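Local coordinates for putative alpha-L-fucosidase (Bacteroides thetaiotaomicron, PDB 3EYP), which probably hydrolyses alpha-L-fucosidic linkages, releasing L-fucose from glycans, at residues M22-H27 with L294-D299; A75-G80 with G121-P126; R207-E212 with E253-I258. All coordinates share one frame; numbering follows the deposited sequence.

Contact 1: M22-H27 with L294-D299; sequences MIAFFH and LNFPPD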
loop_
_atom_site.group_PDB
_atom_site.type_symbol
_atom_site.label_atom_id
_atom_site.label_comp_id
_atom_site.label_asym_id
_atom_site.label_seq_id
_atom_site.Cartn_x
_atom_site.Cartn_y
_atom_site.Cartn_z
ATOM N N MET A 22 0.004 1.501 5.387
ATOM C CA MET A 22 -1.405 1.535 4.932
ATOM C C MET A 22 -1.757 2.921 4.373
ATOM O O MET A 22 -1.190 3.962 4.767
ATOM C CB MET A 22 -2.346 1.212 6.108
ATOM C CG MET A 22 -2.502 -0.263 6.502
ATOM S SD MET A 22 -3.589 -0.712 7.873
ATOM C CE MET A 22 -5.168 -0.701 7.092
ATOM N N ILE A 23 -2.675 2.930 3.433
ATOM C CA ILE A 23 -3.216 4.166 2.787
ATOM C C ILE A 23 -4.735 4.031 2.654
ATOM O O ILE A 23 -5.224 2.937 2.343
ATOM C CB ILE A 23 -2.603 4.420 1.389
ATOM C CG1 ILE A 23 -1.098 4.384 1.437
ATOM C CG2 ILE A 23 -3.079 5.728 0.828
ATOM C CD1 ILE A 23 -0.390 4.454 0.031
ATOM N N ALA A 24 -5.521 5.070 2.959
ATOM C CA ALA A 24 -6.961 4.971 2.640
ATOM C C ALA A 24 -7.323 5.417 1.222
ATOM O O ALA A 24 -6.750 6.313 0.687
ATOM C CB ALA A 24 -7.821 5.709 3.664
ATOM N N PHE A 25 -8.297 4.710 0.626
ATOM C CA PHE A 25 -8.904 5.121 -0.636
ATOM C C PHE A 25 -10.297 5.614 -0.241
ATOM O O PHE A 25 -10.876 5.111 0.686
ATOM C CB PHE A 25 -9.137 3.909 -1.551
ATOM C CG PHE A 25 -8.562 4.023 -2.935
ATOM C CD1 PHE A 25 -8.317 5.251 -3.540
ATOM C CD2 PHE A 25 -8.301 2.846 -3.669
ATOM C CE1 PHE A 25 -7.845 5.312 -4.776
ATOM C CE2 PHE A 25 -7.816 2.911 -4.936
ATOM C CZ PHE A 25 -7.563 4.122 -5.497
ATOM N N PHE A 26 -10.758 6.647 -0.904
ATOM C CA PHE A 26 -12.095 7.205 -0.700
ATOM C C PHE A 26 -12.730 7.351 -2.056
ATOM O O PHE A 26 -12.483 8.331 -2.776
ATOM C CB PHE A 26 -12.078 8.575 -0.018
ATOM C CG PHE A 26 -11.654 8.544 1.432
ATOM C CD1 PHE A 26 -12.260 7.720 2.312
ATOM C CD2 PHE A 26 -10.647 9.381 1.885
ATOM C CE1 PHE A 26 -11.879 7.680 3.613
ATOM C CE2 PHE A 26 -10.259 9.352 3.205
ATOM C CZ PHE A 26 -10.847 8.491 4.060
ATOM N N HIS A 27 -13.512 6.343 -2.425
ATOM C CA HIS A 27 -14.247 6.336 -3.675
ATOM C C HIS A 27 -15.630 6.984 -3.434
ATOM O O HIS A 27 -16.487 6.427 -2.758
ATOM C CB HIS A 27 -14.467 4.931 -4.235
ATOM C CG HIS A 27 -13.325 4.421 -5.046
ATOM N ND1 HIS A 27 -12.111 4.113 -4.476
ATOM C CD2 HIS A 27 -13.185 4.212 -6.386
ATOM C CE1 HIS A 27 -11.272 3.731 -5.428
ATOM N NE2 HIS A 27 -11.895 3.769 -6.593
ATOM N N LEU A 294 -6.625 0.609 1.213
ATOM C CA LEU A 294 -7.939 0.144 1.595
ATOM C C LEU A 294 -8.972 1.204 1.412
ATOM O O LEU A 294 -8.882 2.287 1.987
ATOM C CB LEU A 294 -7.953 -0.270 3.085
ATOM C CG LEU A 294 -9.167 -0.937 3.699
ATOM C CD1 LEU A 294 -9.549 -2.266 2.989
ATOM C CD2 LEU A 294 -8.902 -1.188 5.244
ATOM N N ASN A 295 -9.986 0.827 0.643
ATOM C CA ASN A 295 -11.122 1.715 0.287
ATOM C C ASN A 295 -12.289 1.702 1.258
ATOM O O ASN A 295 -12.863 0.651 1.579
ATOM C CB ASN A 295 -11.613 1.403 -1.133
ATOM C CG ASN A 295 -12.811 2.234 -1.517
ATOM O OD1 ASN A 295 -12.683 3.418 -1.822
ATOM N ND2 ASN A 295 -13.972 1.605 -1.537
ATOM N N PHE A 296 -12.593 2.920 1.741
ATOM C CA PHE A 296 -13.800 3.247 2.519
ATOM C C PHE A 296 -14.668 4.179 1.658
ATOM O O PHE A 296 -14.273 5.338 1.435
ATOM C CB PHE A 296 -13.449 4.057 3.782
ATOM C CG PHE A 296 -12.469 3.382 4.720
ATOM C CD1 PHE A 296 -12.913 2.761 5.856
ATOM C CD2 PHE A 296 -11.117 3.366 4.433
ATOM C CE1 PHE A 296 -12.047 2.150 6.747
ATOM C CE2 PHE A 296 -10.229 2.733 5.295
ATOM C CZ PHE A 296 -10.695 2.121 6.470
ATOM N N PRO A 297 -15.831 3.691 1.133
ATOM C CA PRO A 297 -16.686 4.574 0.318
ATOM C C PRO A 297 -17.711 5.386 1.142
ATOM O O PRO A 297 -18.530 4.814 1.857
ATOM C CB PRO A 297 -17.389 3.571 -0.639
ATOM C CG PRO A 297 -17.567 2.363 0.206
ATOM C CD PRO A 297 -16.241 2.282 0.980
ATOM N N PRO A 298 -17.596 6.728 1.136
ATOM C CA PRO A 298 -18.591 7.546 1.835
ATOM C C PRO A 298 -19.984 7.364 1.232
ATOM O O PRO A 298 -20.160 7.108 0.037
ATOM C CB PRO A 298 -18.093 8.953 1.615
ATOM C CG PRO A 298 -16.592 8.787 1.234
ATOM C CD PRO A 298 -16.595 7.550 0.468
ATOM N N ASP A 299 -20.960 7.530 2.091
ATOM C CA ASP A 299 -22.344 7.420 1.715
ATOM C C ASP A 299 -22.944 8.708 1.160
ATOM O O ASP A 299 -22.277 9.677 0.894
ATOM C CB ASP A 299 -23.169 6.835 2.875
ATOM C CG ASP A 299 -23.497 7.833 3.925
ATOM O OD1 ASP A 299 -22.831 8.903 3.906
ATOM O OD2 ASP A 299 -24.461 7.556 4.710
HETATM O O HOH W 1 -19.166 6.225 -2.459
#
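The backbones of Ile23 to Phe26 and Leu294 to Phe296 run parallel and exchange three hydrogen bonds. Leu294 N donates to Ile23 O, Phe25 N to Leu294 O and Phe296 N to Phe25 O, at 2.8 to 3.0 Å. Strands 22-26 and 291-295 are the first and last of the parallel sheet in chain order, and their pairing closes the TIM-barrel wall of this family 29 protein. Beyond the Phe25-Asn295 bridge, the Asn295 side chain carries the bonding to His27. Its OD1 accepts from His27 ND1 at 2.8 Å, the donor standing 60° out of the amide plane, and also a weak bond from His27 N. The imidazole and amide planes are nearly perpendicular, at 85°. With CG beside the backbone N (chi1 -85°), the His27 ring folds back over Phe25, CE1 lying 3.4 Å above the centre of that phenyl plane. Asn295 ND2 and His27 NE2 are also satisfied, by Trp262 O with Ser257 OG and by a glycerol hydroxyl respectively. A water donates to both His27 O and Pro298 O, bridging the segments where the strands have ended. Beside these bonds, Phe26 turns its ring edge to Phe296 O, with CD1 3.2 Å away.

Contact 2: A75-G80 with G121-P126; sequences AKHADG and GIYLGP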
loop_
_atom_site.group_PDB
_atom_site.type_symbol
_atom_site.label_atom_id
_atom_site.label_comp_id
_atom_site.label_asym_id
_atom_site.label_seq_id
_atom_site.Cartn_x
_atom_site.Cartn_y
_atom_site.Cartn_z
ATOM N N ALA A 75 -10.827 12.303 -7.039
ATOM C CA ALA A 75 -11.169 13.659 -7.456
ATOM C C ALA A 75 -11.999 13.583 -8.769
ATOM O O ALA A 75 -12.894 14.410 -9.014
ATOM C CB ALA A 75 -9.903 14.579 -7.612
ATOM N N LYS A 76 -11.764 12.514 -9.536
ATOM C CA LYS A 76 -12.492 12.255 -10.795
ATOM C C LYS A 76 -12.334 10.795 -11.176
ATOM O O LYS A 76 -11.243 10.295 -11.379
ATOM C CB LYS A 76 -12.046 13.160 -11.942
ATOM C CG LYS A 76 -12.940 13.048 -13.259
ATOM C CD LYS A 76 -12.165 13.528 -14.475
ATOM C CE LYS A 76 -11.224 12.353 -15.018
ATOM N NZ LYS A 76 -10.401 12.820 -16.096
ATOM N N HIS A 77 -13.440 10.112 -11.182
ATOM C CA HIS A 77 -13.481 8.704 -11.656
ATOM C C HIS A 77 -13.780 8.686 -13.134
ATOM O O HIS A 77 -13.907 9.738 -13.760
ATOM C CB HIS A 77 -14.427 7.871 -10.833
ATOM C CG HIS A 77 -14.067 6.405 -10.746
ATOM N ND1 HIS A 77 -14.784 5.420 -11.391
ATOM C CD2 HIS A 77 -13.071 5.766 -10.072
ATOM C CE1 HIS A 77 -14.242 4.237 -11.112
ATOM N NE2 HIS A 77 -13.218 4.417 -10.289
ATOM N N ALA A 78 -13.861 7.489 -13.721
ATOM C CA ALA A 78 -14.005 7.399 -15.175
ATOM C C ALA A 78 -15.305 8.074 -15.722
ATOM O O ALA A 78 -15.417 8.404 -16.922
ATOM C CB ALA A 78 -13.877 5.918 -15.684
ATOM N N ASP A 79 -16.263 8.245 -14.843
ATOM C CA ASP A 79 -17.556 8.879 -15.201
ATOM C C ASP A 79 -17.294 10.353 -15.630
ATOM O O ASP A 79 -18.107 10.989 -16.313
ATOM C CB ASP A 79 -18.564 8.764 -14.063
ATOM C CG ASP A 79 -18.010 9.232 -12.748
ATOM O OD1 ASP A 79 -17.872 10.479 -12.596
ATOM O OD2 ASP A 79 -17.652 8.392 -11.893
ATOM N N GLY A 80 -16.148 10.849 -15.165
ATOM C CA GLY A 80 -15.625 12.163 -15.510
ATOM C C GLY A 80 -16.142 13.311 -14.640
ATOM O O GLY A 80 -15.826 14.467 -14.889
ATOM N N GLY A 121 -3.624 12.512 -0.999
ATOM C CA GLY A 121 -3.381 12.070 -2.363
ATOM C C GLY A 121 -4.619 12.204 -3.224
ATOM O O GLY A 121 -5.746 12.361 -2.734
ATOM N N ILE A 122 -4.364 12.123 -4.508
ATOM C CA ILE A 122 -5.333 12.323 -5.555
ATOM C C ILE A 122 -5.377 11.224 -6.617
ATOM O O ILE A 122 -4.357 10.816 -7.203
ATOM C CB ILE A 122 -5.031 13.633 -6.322
ATOM C CG1 ILE A 122 -5.105 14.893 -5.418
ATOM C CG2 ILE A 122 -5.951 13.781 -7.450
ATOM C CD1 ILE A 122 -6.546 15.128 -4.768
ATOM N N TYR A 123 -6.582 10.725 -6.811
ATOM C CA TYR A 123 -6.934 9.822 -7.933
ATOM C C TYR A 123 -7.659 10.702 -8.979
ATOM O O TYR A 123 -8.698 11.301 -8.702
ATOM C CB TYR A 123 -7.800 8.677 -7.395
ATOM C CG TYR A 123 -8.438 7.723 -8.407
ATOM C CD1 TYR A 123 -8.219 6.359 -8.311
ATOM C CD2 TYR A 123 -9.247 8.184 -9.443
ATOM C CE1 TYR A 123 -8.806 5.475 -9.184
ATOM C CE2 TYR A 123 -9.815 7.311 -10.352
ATOM C CZ TYR A 123 -9.605 5.939 -10.206
ATOM O OH TYR A 123 -10.171 5.041 -11.102
ATOM N N LEU A 124 -7.047 10.807 -10.136
ATOM C CA LEU A 124 -7.577 11.593 -11.289
ATOM C C LEU A 124 -7.576 10.709 -12.532
ATOM O O LEU A 124 -6.554 10.498 -13.149
ATOM C CB LEU A 124 -6.730 12.832 -11.545
ATOM C CG LEU A 124 -7.186 13.872 -12.579
ATOM C CD1 LEU A 124 -8.528 14.549 -12.138
ATOM C CD2 LEU A 124 -6.103 14.862 -12.787
ATOM N N GLY A 125 -8.772 10.195 -12.837
ATOM C CA GLY A 125 -9.008 9.096 -13.770
ATOM C C GLY A 125 -8.485 9.338 -15.170
ATOM O O GLY A 125 -8.934 10.253 -15.844
ATOM N N PRO A 126 -7.462 8.559 -15.619
ATOM C CA PRO A 126 -7.043 8.807 -16.999
ATOM C C PRO A 126 -8.076 8.599 -18.082
ATOM O O PRO A 126 -8.210 9.434 -18.965
ATOM C CB PRO A 126 -5.832 7.896 -17.196
ATOM C CG PRO A 126 -5.295 7.695 -15.832
ATOM C CD PRO A 126 -6.475 7.768 -14.868
HETATM O O HOH W 2 -11.915 5.429 -13.240
#
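His77 and Tyr123 set their rings almost parallel, the planes 16° apart, but slid so far that they barely overlap; the centroids are 5.3 Å apart. The touch is therefore made by the phenol end: Tyr123 OH lies 3.2 Å from His77 CD2, oblique to the imidazole. Both side chains leave the backbone with CG anti to N (chi1 172° for Tyr123), which carries their ends toward each other. A water sits over the centre of the His77 ring, 3.2 Å above its plane; it donates to Tyr123 OH and accepts weakly from Ala78 N. The phenol oxygen has a further partner in Asp166 OD2, and His77 NE2 bonds to a glycerol hydroxyl. Lys76 faces the other way. Its CB rests on Leu124 CD1 at 3.8 Å, and the chain then bends at chi3 (82°) to bring NZ to Gly125 O at 3.0 Å, in the carbonyl plane. The ammonium group is also held by a salt bridge to Asp128 and a bond to Tyr142 OH. Between these two groups runs the backbone: Gly125 N donates to Lys76 O at 2.9 Å, and that same carbonyl oxygen meets the edge of the Tyr123 ring. Strands 70-76 and 119-124 are parallel neighbours joined through helix 105-116, a beta-alpha-beta unit of the barrel. Ala75 and Ile122 both pack on Val106 of that helix, while Leu124 rests on Leu150 and Leu153 of helix 139-155.

Contact 3: R207-E212 with E253-I258; sequences RWMGNE and ETDVSI. With GOL (glycerol), chain C.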
loop_
_atom_site.group_PDB
_atom_site.type_symbol
_atom_site.label_atom_id
_atom_site.label_comp_id
_atom_site.label_asym_id
_atom_site.label_seq_id
_atom_site.Cartn_x
_atom_site.Cartn_y
_atom_site.Cartn_z
ATOM N N ARG A 207 3.687 0.050 -8.524
ATOM C CA ARG A 207 2.891 -0.700 -9.480
ATOM C C ARG A 207 1.666 -1.344 -8.886
ATOM O O ARG A 207 1.563 -1.574 -7.677
ATOM C CB ARG A 207 3.765 -1.840 -10.081
ATOM C CG ARG A 207 4.186 -2.950 -9.072
ATOM C CD ARG A 207 5.021 -4.103 -9.753
ATOM N NE ARG A 207 4.991 -5.352 -8.989
ATOM C CZ ARG A 207 5.990 -5.819 -8.232
ATOM N NH1 ARG A 207 7.065 -5.083 -8.009
ATOM N NH2 ARG A 207 5.858 -6.971 -7.576
ATOM N N TRP A 208 0.781 -1.743 -9.790
ATOM C CA TRP A 208 -0.280 -2.697 -9.465
ATOM C C TRP A 208 0.236 -4.139 -9.306
ATOM O O TRP A 208 1.277 -4.520 -9.799
ATOM C CB TRP A 208 -1.384 -2.673 -10.523
ATOM C CG TRP A 208 -2.636 -3.332 -10.087
ATOM C CD1 TRP A 208 -3.238 -3.247 -8.865
ATOM C CD2 TRP A 208 -3.482 -4.144 -10.902
ATOM N NE1 TRP A 208 -4.406 -3.984 -8.872
ATOM C CE2 TRP A 208 -4.576 -4.532 -10.116
ATOM C CE3 TRP A 208 -3.410 -4.586 -12.232
ATOM C CZ2 TRP A 208 -5.613 -5.340 -10.624
ATOM C CZ3 TRP A 208 -4.430 -5.368 -12.736
ATOM C CH2 TRP A 208 -5.511 -5.731 -11.944
ATOM N N MET A 209 -0.550 -4.953 -8.610
ATOM C CA MET A 209 -0.124 -6.304 -8.312
ATOM C C MET A 209 -1.055 -7.369 -8.850
ATOM O O MET A 209 -1.057 -8.480 -8.397
ATOM C CB MET A 209 0.104 -6.528 -6.822
ATOM C CG MET A 209 -0.734 -5.684 -5.963
ATOM S SD MET A 209 -2.500 -5.906 -6.060
ATOM C CE MET A 209 -2.657 -7.435 -5.162
ATOM N N GLY A 210 -1.897 -6.960 -9.762
ATOM C CA GLY A 210 -2.702 -7.828 -10.587
ATOM C C GLY A 210 -4.039 -8.373 -10.117
ATOM O O GLY A 210 -4.704 -9.061 -10.880
ATOM N N ASN A 211 -4.417 -8.127 -8.874
ATOM C CA ASN A 211 -5.788 -8.400 -8.374
ATOM C C ASN A 211 -6.319 -7.354 -7.394
ATOM O O ASN A 211 -5.589 -6.480 -6.943
ATOM C CB ASN A 211 -5.927 -9.804 -7.776
ATOM C CG ASN A 211 -5.174 -9.957 -6.462
ATOM O OD1 ASN A 211 -5.603 -9.428 -5.452
ATOM N ND2 ASN A 211 -4.003 -10.677 -6.482
ATOM N N GLU A 212 -7.624 -7.419 -7.114
ATOM C CA GLU A 212 -8.224 -6.436 -6.199
ATOM C C GLU A 212 -8.747 -7.182 -5.025
ATOM O O GLU A 212 -9.767 -6.802 -4.430
ATOM C CB GLU A 212 -9.367 -5.633 -6.853
ATOM C CG GLU A 212 -8.892 -4.755 -7.974
ATOM C CD GLU A 212 -10.011 -4.072 -8.784
ATOM O OE1 GLU A 212 -11.233 -4.294 -8.545
ATOM O OE2 GLU A 212 -9.621 -3.307 -9.686
ATOM N N GLU A 253 1.837 -2.000 -4.967
ATOM C CA GLU A 253 0.789 -1.435 -4.082
ATOM C C GLU A 253 -0.525 -2.239 -4.195
ATOM O O GLU A 253 -1.045 -2.448 -5.257
ATOM C CB GLU A 253 0.560 0.033 -4.433
ATOM C CG GLU A 253 -0.234 0.830 -3.346
ATOM C CD GLU A 253 -0.626 2.204 -3.859
ATOM O OE1 GLU A 253 0.014 3.207 -3.499
ATOM O OE2 GLU A 253 -1.538 2.276 -4.668
ATOM N N THR A 254 -1.003 -2.759 -3.066
ATOM C CA THR A 254 -2.109 -3.679 -3.037
ATOM C C THR A 254 -3.392 -2.960 -2.661
ATOM O O THR A 254 -3.547 -2.489 -1.542
ATOM C CB THR A 254 -1.869 -4.833 -1.998
ATOM O OG1 THR A 254 -0.628 -5.498 -2.342
ATOM C CG2 THR A 254 -2.984 -5.842 -1.993
ATOM N N ASP A 255 -4.302 -2.926 -3.604
ATOM C CA ASP A 255 -5.595 -2.177 -3.433
ATOM C C ASP A 255 -6.780 -3.071 -3.273
ATOM O O ASP A 255 -6.894 -4.058 -3.959
ATOM C CB ASP A 255 -5.831 -1.175 -4.539
ATOM C CG ASP A 255 -6.106 -1.795 -5.890
ATOM O OD1 ASP A 255 -5.398 -2.752 -6.301
ATOM O OD2 ASP A 255 -7.011 -1.251 -6.580
ATOM N N VAL A 256 -7.670 -2.704 -2.341
ATOM C CA VAL A 256 -8.849 -3.505 -2.087
ATOM C C VAL A 256 -9.903 -2.663 -1.376
ATOM O O VAL A 256 -9.607 -1.682 -0.690
ATOM C CB VAL A 256 -8.471 -4.794 -1.253
ATOM C CG1 VAL A 256 -7.902 -4.388 0.113
ATOM C CG2 VAL A 256 -9.610 -5.728 -1.083
ATOM N N SER A 257 -11.126 -2.986 -1.644
ATOM C CA SER A 257 -12.228 -2.397 -0.933
ATOM C C SER A 257 -12.606 -3.133 0.358
ATOM O O SER A 257 -12.575 -4.359 0.495
ATOM C CB SER A 257 -13.463 -2.274 -1.844
ATOM O OG SER A 257 -14.427 -1.392 -1.275
ATOM N N ILE A 258 -12.993 -2.342 1.336
ATOM C CA ILE A 258 -13.502 -2.911 2.591
ATOM C C ILE A 258 -14.900 -3.555 2.391
ATOM O O ILE A 258 -15.395 -4.276 3.242
ATOM C CB ILE A 258 -13.564 -1.844 3.716
ATOM C CG1 ILE A 258 -13.470 -2.480 5.112
ATOM C CG2 ILE A 258 -14.856 -0.923 3.611
ATOM C CD1 ILE A 258 -13.091 -1.371 6.157
HETATM C C1 GOL C . -5.032 -0.593 -12.255
HETATM O O1 GOL C . -4.968 -0.778 -13.659
HETATM C C2 GOL C . -6.147 -1.421 -11.653
HETATM O O2 GOL C . -7.413 -0.920 -12.024
HETATM C C3 GOL C . -6.020 -1.430 -10.146
HETATM O O3 GOL C . -7.263 -1.493 -9.470
HETATM O O HOH W 3 -5.504 -6.251 -4.266
HETATM O O HOH W 4 -11.771 -5.093 -3.571
#
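Asp255 reaches Trp208 with one carboxylate oxygen: OD1 lies at the indole edge, 3.0 Å from NE1, in a weak hydrogen bond with an N-H...O angle of 130°. Carboxylate and ring planes stand 72° apart. Met209 turns toward the strand, its CG 3.3 Å from Glu253 O; bends at chi2 and chi3 then bring CE to 3.6 Å from Thr254 CG2, the two side chains crossing at about a right angle. Glu253 contributes mainly backbone, its N donating almost straight to Arg207 O (2.8 Å, 173°), while its carboxylate goes to Trp164 NE1. In this way loop 207-212 flanks strand 253-257, the neighbour of 291-295 in the barrel wall. Asp255 OD2 meets a glycerol, probably from the crystallisation liquor, 2.9 Å from its O3. Glu212 OE2 lies 3.0 Å from the same O3, so the one hydroxyl proton has competing acceptors and its direction is unsettled. Glycerol C3 lies over one face of the Trp208 indole, 3.3 Å above the plane; Gly210 N covers the opposite face. Asp166 and Glu232 also bond this glycerol. Carboxylates around a hydroxyl, with an indole face against carbon, are consistent with a sugar-binding pocket of a glycosidase.

How the contacts relate
All three contacts reach the same parallel sheet, and contacts 2 and 3 are nested in sequence within the long span closed by contact 1. Contact 1 touches both others. Phe25 CZ packs 3.7 Å from Tyr123 CD1 and His27 CD2 3.9 Å from His77 NE2 on one flank; on the other, Asn295 N is 2.9 Å from Val256 O, probably a hydrogen bond between neighbouring strands. Contacts 2 and 3, with centres about 17 Å apart, do not touch. Asp166 spans them, bonding Tyr123 OH and the glycerol of contact 3. Trp164 meets Phe25, Tyr123 and Glu253. His27 and His77 share one glycerol and contact 3 lines a second, suggesting one pocket, probably the active site.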